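Local coordinates for protein Isomerase/lactonizing enzyme (Agrobacterium fabrum str. C58, PDB 2NQL) that belongs to the mandelate racemase/muconate lactonizing branch of the enolase superfamily and binds a sodium ion at the mouth of its barrel domain, at residues Phe238-Val243 with Val264-Arg269. Residues are numbered along the deposited sequence; the frame is centred on the assembly and turned at random.
Sequences FAEAPV and VGEEWR. With NA (sodium ion), chain G.
Glu240 and Glu266 bind one sodium ion through neighbouring oxygens, Glu240 at the end of strand 239-240, Glu266 in the loop that follows the adjacent parallel strand 262-264, in the barrel domain of this enolase-superfamily protein. Going along 238-243, the edge of the Phe238 ring lies against Glu240 CB. Glu240 itself follows, with CG anti to the backbone N (chi1 158°) and the chain stretched out beyond it, which carries the carboxylate across to the metal. Its OE2 binds sodium at 2.3 Å, whereas OE1, 3.5 Å from the ion, turns to Lys184 in a salt bridge and to Gln287 in a hydrogen bond. From the other segment Glu266 arrives at about a right angle to Glu240, its OE1 2.1 Å from the sodium and its carboxylate plane turned 61° from that of Glu240. Glu266 OE2 is hydrogen-bonded to a glycerol, probably from the crystallisation liquor. Two waters also bind: water 2 at 2.4 Å and, at a long 2.9 Å, water 1, which also accepts a hydrogen bond from Glu266 N. Next, Ala241 brings its backbone N up to Val264 CG1, and Pro242 CD touches the same methyl at 4.3 Å, an apolar contact that packs against helix 248-255 through Leu251, which both Pro242 and Val264 touch. Glu266 sits in a type I turn from Gly265 to Trp268, closed by the bond from Trp268 N to Gly265 O; Gly265 CA lies 3.4 Å above the indole, over its centre. No direct hydrogen bond joins the segments. Glu240 OE2 and Glu266 OE1 stand 3.1 Å apart, a closeness for two carboxylates that the cation they share probably makes tolerable, with Lys184 likely offsetting further negative charge.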
loop_
_atom_site.group_PDB
_atom_site.type_symbol
_atom_site.label_atom_id
_atom_site.label_comp_id
_atom_site.label_asym_id
_atom_site.label_seq_id
_atom_site.Cartn_x
_atom_site.Cartn_y
_atom_site.Cartn_z
ATOM N N PHE A 238 20.525 -17.473 -8.958
ATOM C CA PHE A 238 20.167 -16.063 -8.933
ATOM C C PHE A 238 20.422 -15.467 -7.553
ATOM O O PHE A 238 20.551 -16.207 -6.558
ATOM C CB PHE A 238 18.729 -15.823 -9.424
ATOM C CG PHE A 238 17.658 -16.564 -8.636
ATOM C CD1 PHE A 238 17.184 -16.062 -7.420
ATOM C CD2 PHE A 238 17.095 -17.736 -9.134
ATOM C CE1 PHE A 238 16.167 -16.722 -6.697
ATOM C CE2 PHE A 238 16.082 -18.412 -8.428
ATOM C CZ PHE A 238 15.626 -17.905 -7.191
ATOM N N ALA A 239 20.495 -14.137 -7.500
ATOM C CA ALA A 239 20.548 -13.400 -6.240
ATOM C C ALA A 239 19.212 -12.686 -6.108
ATOM O O ALA A 239 18.850 -11.882 -6.956
ATOM C CB ALA A 239 21.713 -12.393 -6.243
ATOM N N GLU A 240 18.466 -13.039 -5.066
ATOM C CA GLU A 240 17.105 -12.524 -4.898
ATOM C C GLU A 240 17.110 -11.388 -3.866
ATOM O O GLU A 240 17.812 -11.476 -2.855
ATOM C CB GLU A 240 16.171 -13.669 -4.489
ATOM C CG GLU A 240 14.904 -13.228 -3.780
ATOM C CD GLU A 240 14.066 -14.397 -3.305
ATOM O OE1 GLU A 240 14.254 -15.526 -3.787
ATOM O OE2 GLU A 240 13.144 -14.185 -2.480
ATOM N N ALA A 241 16.325 -10.336 -4.130
ATOM C CA ALA A 241 16.077 -9.241 -3.159
ATOM C C ALA A 241 17.387 -8.680 -2.566
ATOM O O ALA A 241 17.619 -8.756 -1.343
ATOM C CB ALA A 241 15.110 -9.708 -2.038
ATOM N N PRO A 242 18.279 -8.179 -3.439
ATOM C CA PRO A 242 19.583 -7.709 -2.954
ATOM C C PRO A 242 19.521 -6.458 -2.056
ATOM O O PRO A 242 20.382 -6.271 -1.189
ATOM C CB PRO A 242 20.327 -7.389 -4.251
ATOM C CG PRO A 242 19.278 -7.092 -5.239
ATOM C CD PRO A 242 18.149 -8.019 -4.901
ATOM N N VAL A 243 18.517 -5.609 -2.277
ATOM C CA VAL A 243 18.375 -4.345 -1.530
ATOM C C VAL A 243 16.922 -4.146 -1.102
ATOM O O VAL A 243 16.064 -4.937 -1.473
ATOM C CB VAL A 243 18.870 -3.106 -2.338
ATOM C CG1 VAL A 243 20.357 -3.197 -2.578
ATOM C CG2 VAL A 243 18.148 -2.996 -3.650
ATOM N N VAL A 264 13.484 -10.528 -8.276
ATOM C CA VAL A 264 12.721 -9.687 -7.349
ATOM C C VAL A 264 11.228 -9.912 -7.601
ATOM O O VAL A 264 10.851 -10.499 -8.617
ATOM C CB VAL A 264 13.023 -8.150 -7.554
ATOM C CG1 VAL A 264 14.405 -7.776 -7.052
ATOM C CG2 VAL A 264 12.834 -7.753 -9.032
ATOM N N GLY A 265 10.380 -9.452 -6.683
ATOM C CA GLY A 265 8.959 -9.283 -7.002
ATOM C C GLY A 265 7.935 -9.872 -6.047
ATOM O O GLY A 265 6.746 -9.618 -6.218
ATOM N N GLU A 266 8.372 -10.638 -5.042
ATOM C CA GLU A 266 7.425 -11.308 -4.137
ATOM C C GLU A 266 6.542 -10.310 -3.392
ATOM O O GLU A 266 5.374 -10.599 -3.102
ATOM C CB GLU A 266 8.146 -12.225 -3.152
ATOM C CG GLU A 266 8.885 -11.480 -2.034
ATOM C CD GLU A 266 9.510 -12.412 -1.055
ATOM O OE1 GLU A 266 10.387 -13.173 -1.506
ATOM O OE2 GLU A 266 9.125 -12.410 0.133
ATOM N N GLU A 267 7.081 -9.113 -3.142
ATOM C CA GLU A 267 6.372 -8.139 -2.320
ATOM C C GLU A 267 5.654 -7.079 -3.178
ATOM O O GLU A 267 5.051 -6.151 -2.652
ATOM C CB GLU A 267 7.353 -7.495 -1.348
ATOM C CG GLU A 267 8.315 -6.487 -2.003
ATOM C CD GLU A 267 9.627 -7.089 -2.507
ATOM O OE1 GLU A 267 9.627 -8.205 -3.051
ATOM O OE2 GLU A 267 10.687 -6.441 -2.368
ATOM N N TRP A 268 5.709 -7.243 -4.498
ATOM C CA TRP A 268 4.889 -6.421 -5.407
ATOM C C TRP A 268 3.411 -6.729 -5.257
ATOM O O TRP A 268 3.037 -7.715 -4.608
ATOM C CB TRP A 268 5.307 -6.641 -6.853
ATOM C CG TRP A 268 6.687 -6.196 -7.166
ATOM C CD1 TRP A 268 7.510 -5.418 -6.409
ATOM C CD2 TRP A 268 7.408 -6.513 -8.350
ATOM N NE1 TRP A 268 8.711 -5.237 -7.051
ATOM C CE2 TRP A 268 8.674 -5.898 -8.247
ATOM C CE3 TRP A 268 7.114 -7.285 -9.486
ATOM C CZ2 TRP A 268 9.654 -6.023 -9.243
ATOM C CZ3 TRP A 268 8.097 -7.410 -10.476
ATOM C CH2 TRP A 268 9.336 -6.767 -10.350
ATOM N N ARG A 269 2.562 -5.901 -5.872
ATOM C CA ARG A 269 1.141 -6.209 -5.929
ATOM C C ARG A 269 0.580 -6.254 -7.362
ATOM O O ARG A 269 -0.319 -7.019 -7.636
ATOM C CB ARG A 269 0.329 -5.216 -5.061
ATOM C CG ARG A 269 0.675 -5.220 -3.557
ATOM C CD ARG A 269 0.335 -6.550 -2.899
ATOM N NE ARG A 269 0.377 -6.478 -1.431
ATOM C CZ ARG A 269 1.480 -6.637 -0.708
ATOM N NH1 ARG A 269 2.660 -6.893 -1.280
ATOM N NH2 ARG A 269 1.407 -6.528 0.607
HETATM NA NA NA G . 10.994 -14.411 -3.159
HETATM O O HOH W 1 11.210 -11.857 -4.538
HETATM O O HOH W 2 10.623 -16.532 -4.156
#